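Local coordinates for protein cycloalternan-forming enzyme (Listeria monocytogenes serovar 1/2a, PDB 5F7U) that belongs to glycoside hydrolase family 31, joins a TIM barrel to several beta-rich domains, and binds glycans and magnesium ions, at residues E248-F253 against F291-Y297; Q343-V347 against A724-P728; Y297-S303 against Y319-L323. The protein carries 1 engineered substitution. The contacts are given in a common frame with arbitrary orientation. Residues are numbered along the deposited sequence.

Overall arrangement
The three contacts follow one another along the chain, and none nests or crosses. Interaction 1 pairs strand 250-254 with strand 287-293 and closes a loop of 37 residues. The chain then turns through Ala294-Lys296 into strand 297-301, so interaction 3 begins at Tyr297, which the two contacts share. It closes a loop of 15 residues against strand 318-327. Both lie in the mutarotase-like beta-domain, where strands 287-293 and 297-301 are sheet neighbours. Interaction 2 opens last. Its loop of 376 residues contains the whole parallel barrel, and it ties helix 343-354 to the C-terminal domain. Gln343 NE2 lies 3.0 Å from Ser293 O, a probable hydrogen bond between interactions 1 and 2.

Interaction 1 (E248-F253 against F291-Y297); sequences EAFYGF and FVSANKY
Strands 250-252 and 291-293 run antiparallel. Their axes come within 4.5 Å at 142°. Phe250 pairs with Ser293 (CA-CA 4.7 Å) and Gly252 with Phe291 (CA-CA 4.9 Å) as non-hydrogen-bonded pairs. Tyr251 and Val292 form the hydrogen-bonded pair (CA-CA 5.1 Å). Tyr251 N donates to Val292 O at 2.8 Å, and Val292 N to Tyr251 O at 2.9 Å. Further along the ladder, Ala294 N donates to Ala249 O at 3.3 Å. Gly252 has phi/psi of 102/-118, where a CB would collide with the preceding carbonyl.

Among the side-chain polar contacts, Glu248 (chi1 t, chi2 t) accepts through OE2 from Ser293 OG at 2.6 Å and from Tyr297 OH at 2.7 Å. Ser293 OG also accepts from Asn295 N at 2.9 Å, an ST turn. A water links Ala249 N (2.9 Å) to Asn295 OD1 (3.0 Å).

Phe250 (m), Phe253 (m) and Phe291 (p) form an aromatic cluster. Phe250 turns its edge to the face of Phe291 in an offset edge-to-face pair, centroids 5.4 Å apart and planes at 88°. Phe291 CB lies 3.5 Å from the Phe253 ring centroid, a CH-pi contact. The Tyr251 ring has Ala294 CB at its edge, 3.8 Å from CE2, and its OH bonds to Arg734 O.

This is antiparallel pairing within the galactose mutarotase-like beta-domain of family 31.

Interaction 2 (Q343-V347 against A724-P728); sequences QNDIV and AMDYP
Met725 and Gln343 lose the most surface here, followed by Asn344. Residues 343-347 are the start of helix 343-354, with Val347 N bonded to Gln343 O at 3.2 Å. Residues 724-726 form a weakly bonded helical turn, and the chain leaves it through Tyr727 to Pro728. The closest CA atoms are those of Gln343 and Met725, 5.4 Å apart.

Met725 takes the m, m, m rotamer. This brings its CE to 3.6 Å from Val347 CG2 and 4.0 Å from Gln343 CB. Its carbonyl O lies 3.2 Å from Gln343 CB. One water accepts from Gln343 N at 2.9 Å and donates to Met725 O at 2.9 Å.

The contact joins the start of helix 343-354, the helix after strand 333-338, to the family 31 C-terminal domain. The TIM barrel lies between them in sequence.

Gln343 (chi1 m, chi2 m) points toward 724-728. Its CG packs 3.6 Å from Pro728 CG and 3.8 Å from Ala724 O. Its NE2 reaches Ser293 O. The same NE2 also donates to a second water at 2.8 Å, and that water bonds weakly to Ala724 O at 2.9 Å.

Asn344 (chi1 m) gives the direct hydrogen bond, from ND2 to Asp726 OD1 at 3.0 Å, with an N-H...O angle of 161°. Asp726 OD2 forms a salt bridge with Arg721 NH1.

Interaction 3 (Y297-S303 against Y319-L323); sequences YGMYVNS and YSFVL
Two strands that are not sheet neighbours face each other here with nearly parallel directions. Strands 297-301 and 319-323 run at 17°, and their axes stay at least 10.2 Å apart. The contact is therefore made by side chains. Tyr297, Met299, Val301 and Ser303 point across from one strand and the residues after it. Tyr319, Phe321 and Leu323 point back. The closest CA atoms, those of Ser303 and Leu323, are 8.2 Å apart.

Tyr297 and Tyr319 are both p rotamers. They meet tip to tip, with OH to OH 3.0 Å and CZ to CZ 4.4 Å. Tyr297 OH bonds to Glu248 OE2, and Tyr319 OH to Thr216 OG1.

The spacing and the separate strand partners are consistent with face-to-face packing of two layers in the beta-sandwich of a galactose mutarotase-like domain. Strand 297-301 pairs with strands 287-293 and 333-338. Strand 318-327 pairs with strands 235-243 and 307-311.

Met299 (t, t, m) sets its sulfur beside the edges of the Tyr319 and Phe321 rings. Its SD is 5.1 Å from the Phe321 ring centroid and 5.5 Å from that of Tyr319, making Met-aromatic contacts. Its CE lies 3.4 Å from Tyr319 OH.

Val301 (t) places CG2 over the face of Phe321 (p), 3.8 Å from the ring centroid, a CH-pi contact. Val301 CG1 meets Leu323 CD2 at 3.9 Å. Ser303 CB sits 3.7 Å from Leu323 CD1, past the inverse gamma turn at Asn302.

Interaction 1 (E248-F253 against F291-Y297)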
loop_
_atom_site.group_PDB
_atom_site.type_symbol
_atom_site.label_atom_id
_atom_site.label_comp_id
_atom_site.label_asym_id
_atom_site.label_seq_id
_atom_site.Cartn_x
_atom_site.Cartn_y
_atom_site.Cartn_z
ATOM N N GLU A 248 -20.619 1.390 -8.580
ATOM C CA GLU A 248 -19.725 0.503 -7.839
ATOM C C GLU A 248 -18.255 0.819 -8.123
ATOM O O GLU A 248 -17.873 0.965 -9.276
ATOM C CB GLU A 248 -20.041 -0.972 -8.123
ATOM C CG GLU A 248 -19.344 -1.899 -7.125
ATOM C CD GLU A 248 -19.725 -3.357 -7.281
ATOM O OE1 GLU A 248 -20.356 -3.727 -8.294
ATOM O OE2 GLU A 248 -19.358 -4.148 -6.386
ATOM N N ALA A 249 -17.467 0.988 -7.055
ATOM C CA ALA A 249 -16.026 1.251 -7.168
ATOM C C ALA A 249 -15.235 -0.005 -6.804
ATOM O O ALA A 249 -15.666 -0.791 -5.934
ATOM C CB ALA A 249 -15.626 2.399 -6.270
ATOM N N PHE A 250 -14.088 -0.195 -7.469
ATOM C CA PHE A 250 -13.277 -1.397 -7.297
ATOM C C PHE A 250 -11.838 -1.039 -6.991
ATOM O O PHE A 250 -11.164 -0.390 -7.811
ATOM C CB PHE A 250 -13.307 -2.246 -8.567
ATOM C CG PHE A 250 -14.690 -2.674 -8.969
ATOM C CD1 PHE A 250 -15.340 -3.713 -8.283
ATOM C CD2 PHE A 250 -15.339 -2.062 -10.059
ATOM C CE1 PHE A 250 -16.617 -4.134 -8.676
ATOM C CE2 PHE A 250 -16.622 -2.473 -10.451
ATOM C CZ PHE A 250 -17.256 -3.511 -9.761
ATOM N N TYR A 251 -11.381 -1.488 -5.829
ATOM C CA TYR A 251 -10.091 -1.069 -5.294
ATOM C C TYR A 251 -9.136 -2.228 -5.155
ATOM O O TYR A 251 -9.562 -3.363 -5.014
ATOM C CB TYR A 251 -10.295 -0.468 -3.904
ATOM C CG TYR A 251 -11.326 0.637 -3.845
ATOM C CD1 TYR A 251 -11.090 1.883 -4.426
ATOM C CD2 TYR A 251 -12.531 0.444 -3.155
ATOM C CE1 TYR A 251 -12.040 2.911 -4.326
ATOM C CE2 TYR A 251 -13.477 1.459 -3.049
ATOM C CZ TYR A 251 -13.223 2.689 -3.633
ATOM O OH TYR A 251 -14.170 3.690 -3.543
ATOM N N GLY A 252 -7.838 -1.927 -5.159
ATOM C CA GLY A 252 -6.817 -2.922 -4.867
ATOM C C GLY A 252 -6.146 -3.437 -6.125
ATOM O O GLY A 252 -5.563 -2.666 -6.862
ATOM N N PHE A 253 -6.279 -4.746 -6.371
ATOM C CA PHE A 253 -5.629 -5.453 -7.495
ATOM C C PHE A 253 -4.100 -5.474 -7.412
ATOM O O PHE A 253 -3.407 -5.618 -8.428
ATOM C CB PHE A 253 -6.076 -4.919 -8.871
ATOM C CG PHE A 253 -7.571 -4.921 -9.085
ATOM C CD1 PHE A 253 -8.351 -3.827 -8.697
ATOM C CD2 PHE A 253 -8.203 -6.003 -9.723
ATOM C CE1 PHE A 253 -9.724 -3.800 -8.925
ATOM C CE2 PHE A 253 -9.596 -5.976 -9.975
ATOM C CZ PHE A 253 -10.358 -4.867 -9.573
ATOM N N PHE A 291 -9.600 -7.853 -5.187
ATOM C CA PHE A 291 -10.129 -6.500 -5.105
ATOM C C PHE A 291 -11.147 -6.349 -3.992
ATOM O O PHE A 291 -11.758 -7.323 -3.553
ATOM C CB PHE A 291 -10.713 -6.018 -6.455
ATOM C CG PHE A 291 -12.028 -6.662 -6.852
ATOM C CD1 PHE A 291 -13.237 -6.211 -6.309
ATOM C CD2 PHE A 291 -12.060 -7.685 -7.808
ATOM C CE1 PHE A 291 -14.442 -6.789 -6.676
ATOM C CE2 PHE A 291 -13.268 -8.255 -8.189
ATOM C CZ PHE A 291 -14.457 -7.812 -7.622
ATOM N N VAL A 292 -11.319 -5.113 -3.548
ATOM C CA VAL A 292 -12.347 -4.768 -2.567
ATOM C C VAL A 292 -13.309 -3.803 -3.223
ATOM O O VAL A 292 -12.868 -2.823 -3.845
ATOM C CB VAL A 292 -11.714 -4.117 -1.318
ATOM C CG1 VAL A 292 -12.800 -3.565 -0.379
ATOM C CG2 VAL A 292 -10.828 -5.120 -0.588
ATOM N N SER A 293 -14.612 -4.090 -3.097
ATOM C CA SER A 293 -15.641 -3.186 -3.606
ATOM C C SER A 293 -16.215 -2.364 -2.477
ATOM O O SER A 293 -16.416 -2.871 -1.370
ATOM C CB SER A 293 -16.744 -3.973 -4.310
ATOM O OG SER A 293 -17.904 -3.166 -4.452
ATOM N N ALA A 294 -16.517 -1.093 -2.767
ATOM C CA ALA A 294 -17.208 -0.259 -1.806
ATOM C C ALA A 294 -18.655 -0.725 -1.539
ATOM O O ALA A 294 -19.305 -0.221 -0.625
ATOM C CB ALA A 294 -17.145 1.196 -2.233
ATOM N N ASN A 295 -19.139 -1.709 -2.304
ATOM C CA ASN A 295 -20.387 -2.416 -1.977
ATOM C C ASN A 295 -20.240 -3.494 -0.905
ATOM O O ASN A 295 -21.139 -4.312 -0.704
ATOM C CB ASN A 295 -21.078 -2.943 -3.244
ATOM C CG ASN A 295 -21.714 -1.819 -4.037
ATOM O OD1 ASN A 295 -21.580 -0.650 -3.658
ATOM N ND2 ASN A 295 -22.368 -2.142 -5.136
ATOM N N LYS A 296 -19.086 -3.479 -0.229
ATOM C CA LYS A 296 -18.872 -4.218 1.037
ATOM C C LYS A 296 -18.580 -5.714 0.843
ATOM O O LYS A 296 -19.056 -6.569 1.612
ATOM C CB LYS A 296 -20.032 -4.013 2.021
ATOM C CG LYS A 296 -20.296 -2.554 2.354
ATOM C CD LYS A 296 -21.296 -2.441 3.484
ATOM C CE LYS A 296 -21.538 -0.965 3.767
ATOM N NZ LYS A 296 -22.519 -0.773 4.865
ATOM N N TYR A 297 -17.778 -6.023 -0.172
ATOM C CA TYR A 297 -17.244 -7.370 -0.316
ATOM C C TYR A 297 -15.879 -7.271 -0.989
ATOM O O TYR A 297 -15.561 -6.274 -1.646
ATOM C CB TYR A 297 -18.204 -8.294 -1.108
ATOM C CG TYR A 297 -18.285 -7.892 -2.568
ATOM C CD1 TYR A 297 -19.173 -6.892 -2.975
ATOM C CD2 TYR A 297 -17.446 -8.467 -3.514
ATOM C CE1 TYR A 297 -19.224 -6.474 -4.297
ATOM C CE2 TYR A 297 -17.477 -8.055 -4.854
ATOM C CZ TYR A 297 -18.386 -7.067 -5.226
ATOM O OH TYR A 297 -18.417 -6.642 -6.518
HETATM O O HOH W 1 -19.008 0.653 -4.585
#

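Interaction 2 (Q343-V347 against A724-P728)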
loop_
_atom_site.group_PDB
_atom_site.type_symbol
_atom_site.label_atom_id
_atom_site.label_comp_id
_atom_site.label_asym_id
_atom_site.label_seq_id
_atom_site.Cartn_x
_atom_site.Cartn_y
_atom_site.Cartn_z
ATOM N N GLN A 343 -14.736 -2.668 5.916
ATOM C CA GLN A 343 -13.837 -2.897 4.763
ATOM C C GLN A 343 -12.474 -3.405 5.192
ATOM O O GLN A 343 -11.859 -4.225 4.500
ATOM C CB GLN A 343 -13.647 -1.628 3.913
ATOM C CG GLN A 343 -14.963 -1.030 3.419
ATOM C CD GLN A 343 -15.674 -1.944 2.431
ATOM O OE1 GLN A 343 -16.544 -2.741 2.804
ATOM N NE2 GLN A 343 -15.321 -1.820 1.164
ATOM N N ASN A 344 -12.009 -2.913 6.345
ATOM C CA ASN A 344 -10.723 -3.349 6.840
ATOM C C ASN A 344 -10.749 -4.782 7.332
ATOM O O ASN A 344 -9.744 -5.501 7.225
ATOM C CB ASN A 344 -10.234 -2.383 7.904
ATOM C CG ASN A 344 -9.952 -1.019 7.322
ATOM O OD1 ASN A 344 -9.222 -0.912 6.329
ATOM N ND2 ASN A 344 -10.577 0.017 7.884
ATOM N N ASP A 345 -11.914 -5.195 7.815
ATOM C CA ASP A 345 -12.128 -6.585 8.204
ATOM C C ASP A 345 -12.147 -7.510 6.985
ATOM O O ASP A 345 -11.714 -8.670 7.083
ATOM C CB ASP A 345 -13.421 -6.735 8.991
ATOM C CG ASP A 345 -13.480 -8.042 9.745
ATOM O OD1 ASP A 345 -12.450 -8.396 10.358
ATOM O OD2 ASP A 345 -14.540 -8.693 9.713
ATOM N N ILE A 346 -12.608 -6.999 5.834
ATOM C CA ILE A 346 -12.542 -7.775 4.586
ATOM C C ILE A 346 -11.073 -8.039 4.247
ATOM O O ILE A 346 -10.692 -9.172 3.936
ATOM C CB ILE A 346 -13.290 -7.074 3.428
ATOM C CG1 ILE A 346 -14.807 -7.126 3.703
ATOM C CG2 ILE A 346 -12.928 -7.674 2.063
ATOM C CD1 ILE A 346 -15.635 -6.227 2.784
ATOM N N VAL A 347 -10.247 -6.994 4.355
ATOM C CA VAL A 347 -8.795 -7.152 4.183
ATOM C C VAL A 347 -8.200 -8.149 5.177
ATOM O O VAL A 347 -7.385 -9.005 4.781
ATOM C CB VAL A 347 -8.050 -5.791 4.191
ATOM C CG1 VAL A 347 -6.550 -5.992 3.940
ATOM C CG2 VAL A 347 -8.636 -4.928 3.090
ATOM N N ALA A 724 -12.324 5.444 1.253
ATOM C CA ALA A 724 -13.453 4.511 1.169
ATOM C C ALA A 724 -13.208 3.206 1.951
ATOM O O ALA A 724 -14.135 2.425 2.167
ATOM C CB ALA A 724 -13.818 4.219 -0.296
ATOM N N MET A 725 -11.966 2.965 2.384
ATOM C CA MET A 725 -11.710 1.818 3.271
ATOM C C MET A 725 -12.306 2.044 4.645
ATOM O O MET A 725 -12.685 1.078 5.313
ATOM C CB MET A 725 -10.210 1.529 3.426
ATOM C CG MET A 725 -9.501 1.091 2.156
ATOM S SD MET A 725 -10.221 -0.319 1.309
ATOM C CE MET A 725 -9.907 -1.627 2.483
ATOM N N ASP A 726 -12.374 3.297 5.095
ATOM C CA ASP A 726 -12.996 3.590 6.393
ATOM C C ASP A 726 -14.436 4.091 6.267
ATOM O O ASP A 726 -15.234 4.021 7.247
ATOM C CB ASP A 726 -12.168 4.620 7.181
ATOM C CG ASP A 726 -10.854 4.064 7.717
ATOM O OD1 ASP A 726 -10.425 2.956 7.335
ATOM O OD2 ASP A 726 -10.241 4.769 8.549
ATOM N N TYR A 727 -14.775 4.611 5.088
ATOM C CA TYR A 727 -16.089 5.263 4.859
ATOM C C TYR A 727 -16.710 4.790 3.540
ATOM O O TYR A 727 -16.889 5.589 2.615
ATOM C CB TYR A 727 -15.951 6.794 4.895
ATOM C CG TYR A 727 -15.299 7.300 6.147
ATOM C CD1 TYR A 727 -16.041 7.516 7.317
ATOM C CD2 TYR A 727 -13.924 7.521 6.185
ATOM C CE1 TYR A 727 -15.418 7.959 8.482
ATOM C CE2 TYR A 727 -13.302 7.980 7.338
ATOM C CZ TYR A 727 -14.054 8.182 8.481
ATOM O OH TYR A 727 -13.404 8.623 9.625
ATOM N N PRO A 728 -17.048 3.483 3.443
ATOM C CA PRO A 728 -17.444 2.971 2.133
ATOM C C PRO A 728 -18.779 3.480 1.611
ATOM O O PRO A 728 -18.982 3.482 0.393
ATOM C CB PRO A 728 -17.507 1.455 2.347
ATOM C CG PRO A 728 -17.705 1.287 3.818
ATOM C CD PRO A 728 -16.911 2.389 4.433
HETATM O O HOH W 2 -13.545 0.238 0.379
HETATM O O HOH W 3 -15.057 0.112 6.595
#

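Interaction 3 (Y297-S303 against Y319-L323)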
loop_
_atom_site.group_PDB
_atom_site.type_symbol
_atom_site.label_atom_id
_atom_site.label_comp_id
_atom_site.label_asym_id
_atom_site.label_seq_id
_atom_site.Cartn_x
_atom_site.Cartn_y
_atom_site.Cartn_z
ATOM N N TYR A 297 -17.778 -6.023 -0.172
ATOM C CA TYR A 297 -17.244 -7.370 -0.316
ATOM C C TYR A 297 -15.879 -7.271 -0.989
ATOM O O TYR A 297 -15.561 -6.274 -1.646
ATOM C CB TYR A 297 -18.204 -8.294 -1.108
ATOM C CG TYR A 297 -18.285 -7.892 -2.568
ATOM C CD1 TYR A 297 -19.173 -6.892 -2.975
ATOM C CD2 TYR A 297 -17.446 -8.467 -3.514
ATOM C CE1 TYR A 297 -19.224 -6.474 -4.297
ATOM C CE2 TYR A 297 -17.477 -8.055 -4.854
ATOM C CZ TYR A 297 -18.386 -7.067 -5.226
ATOM O OH TYR A 297 -18.417 -6.642 -6.518
ATOM N N GLY A 298 -15.085 -8.325 -0.810
ATOM C CA GLY A 298 -13.872 -8.536 -1.580
ATOM C C GLY A 298 -14.013 -9.787 -2.424
ATOM O O GLY A 298 -14.841 -10.658 -2.126
ATOM N N MET A 299 -13.210 -9.871 -3.487
ATOM C CA MET A 299 -13.175 -11.098 -4.302
ATOM C C MET A 299 -11.721 -11.445 -4.508
ATOM O O MET A 299 -10.955 -10.601 -4.928
ATOM C CB MET A 299 -13.843 -10.891 -5.667
ATOM C CG MET A 299 -13.859 -12.155 -6.545
ATOM S SD MET A 299 -14.869 -11.980 -8.046
ATOM C CE MET A 299 -16.518 -11.933 -7.343
ATOM N N TYR A 300 -11.377 -12.697 -4.226
ATOM C CA TYR A 300 -10.010 -13.186 -4.373
ATOM C C TYR A 300 -10.031 -14.414 -5.257
ATOM O O TYR A 300 -10.680 -15.399 -4.924
ATOM C CB TYR A 300 -9.395 -13.501 -2.996
ATOM C CG TYR A 300 -8.045 -14.207 -3.083
ATOM C CD1 TYR A 300 -7.019 -13.692 -3.887
ATOM C CD2 TYR A 300 -7.812 -15.400 -2.378
ATOM C CE1 TYR A 300 -5.788 -14.335 -3.977
ATOM C CE2 TYR A 300 -6.575 -16.047 -2.455
ATOM C CZ TYR A 300 -5.583 -15.505 -3.264
ATOM O OH TYR A 300 -4.359 -16.126 -3.357
ATOM N N VAL A 301 -9.321 -14.356 -6.388
ATOM C CA VAL A 301 -9.216 -15.535 -7.271
ATOM C C VAL A 301 -7.906 -16.200 -6.877
ATOM O O VAL A 301 -6.830 -15.626 -7.083
ATOM C CB VAL A 301 -9.271 -15.169 -8.773
ATOM C CG1 VAL A 301 -9.058 -16.398 -9.677
ATOM C CG2 VAL A 301 -10.611 -14.528 -9.109
ATOM N N ASN A 302 -8.025 -17.395 -6.302
ATOM C CA ASN A 302 -6.901 -18.110 -5.716
ATOM C C ASN A 302 -6.141 -18.899 -6.767
ATOM O O ASN A 302 -6.407 -20.088 -6.981
ATOM C CB ASN A 302 -7.387 -19.033 -4.583
ATOM C CG ASN A 302 -6.237 -19.772 -3.899
ATOM O OD1 ASN A 302 -5.093 -19.325 -3.936
ATOM N ND2 ASN A 302 -6.541 -20.918 -3.295
ATOM N N SER A 303 -5.243 -18.210 -7.463
ATOM C CA SER A 303 -4.380 -18.837 -8.466
ATOM C C SER A 303 -3.229 -17.910 -8.773
ATOM O O SER A 303 -3.405 -16.697 -8.816
ATOM C CB SER A 303 -5.152 -19.040 -9.778
ATOM O OG SER A 303 -4.319 -19.702 -10.731
ATOM N N TYR A 319 -18.956 -7.022 -14.594
ATOM C CA TYR A 319 -17.522 -7.298 -14.390
ATOM C C TYR A 319 -17.208 -8.778 -14.479
ATOM O O TYR A 319 -18.051 -9.622 -14.178
ATOM C CB TYR A 319 -16.925 -6.651 -13.126
ATOM C CG TYR A 319 -17.257 -7.325 -11.814
ATOM C CD1 TYR A 319 -16.466 -8.382 -11.318
ATOM C CD2 TYR A 319 -18.347 -6.897 -11.056
ATOM C CE1 TYR A 319 -16.765 -8.986 -10.086
ATOM C CE2 TYR A 319 -18.653 -7.481 -9.817
ATOM C CZ TYR A 319 -17.852 -8.521 -9.335
ATOM O OH TYR A 319 -18.176 -9.107 -8.129
ATOM N N SER A 320 -15.979 -9.088 -14.897
ATOM C CA SER A 320 -15.633 -10.471 -15.211
ATOM C C SER A 320 -14.211 -10.739 -14.799
ATOM O O SER A 320 -13.402 -9.810 -14.766
ATOM C CB SER A 320 -15.754 -10.731 -16.711
ATOM O OG SER A 320 -17.019 -10.307 -17.218
ATOM N N PHE A 321 -13.911 -11.996 -14.483
ATOM C CA PHE A 321 -12.518 -12.411 -14.478
ATOM C C PHE A 321 -12.312 -13.509 -15.493
ATOM O O PHE A 321 -13.193 -14.319 -15.730
ATOM C CB PHE A 321 -11.980 -12.774 -13.083
ATOM C CG PHE A 321 -12.645 -13.964 -12.433
ATOM C CD1 PHE A 321 -12.339 -15.269 -12.830
ATOM C CD2 PHE A 321 -13.545 -13.774 -11.376
ATOM C CE1 PHE A 321 -12.941 -16.360 -12.212
ATOM C CE2 PHE A 321 -14.144 -14.862 -10.736
ATOM C CZ PHE A 321 -13.850 -16.157 -11.172
ATOM N N VAL A 322 -11.139 -13.494 -16.110
ATOM C CA VAL A 322 -10.754 -14.554 -17.039
ATOM C C VAL A 322 -9.414 -15.032 -16.521
ATOM O O VAL A 322 -8.455 -14.252 -16.454
ATOM C CB VAL A 322 -10.640 -14.057 -18.497
ATOM C CG1 VAL A 322 -10.259 -15.219 -19.418
ATOM C CG2 VAL A 322 -11.960 -13.469 -18.958
ATOM N N LEU A 323 -9.374 -16.288 -16.107
ATOM C CA LEU A 323 -8.195 -16.855 -15.455
ATOM C C LEU A 323 -7.559 -17.880 -16.369
ATOM O O LEU A 323 -8.250 -18.786 -16.852
ATOM C CB LEU A 323 -8.601 -17.533 -14.126
ATOM C CG LEU A 323 -7.500 -18.318 -13.395
ATOM C CD1 LEU A 323 -6.358 -17.444 -12.883
ATOM C CD2 LEU A 323 -8.084 -19.115 -12.237
#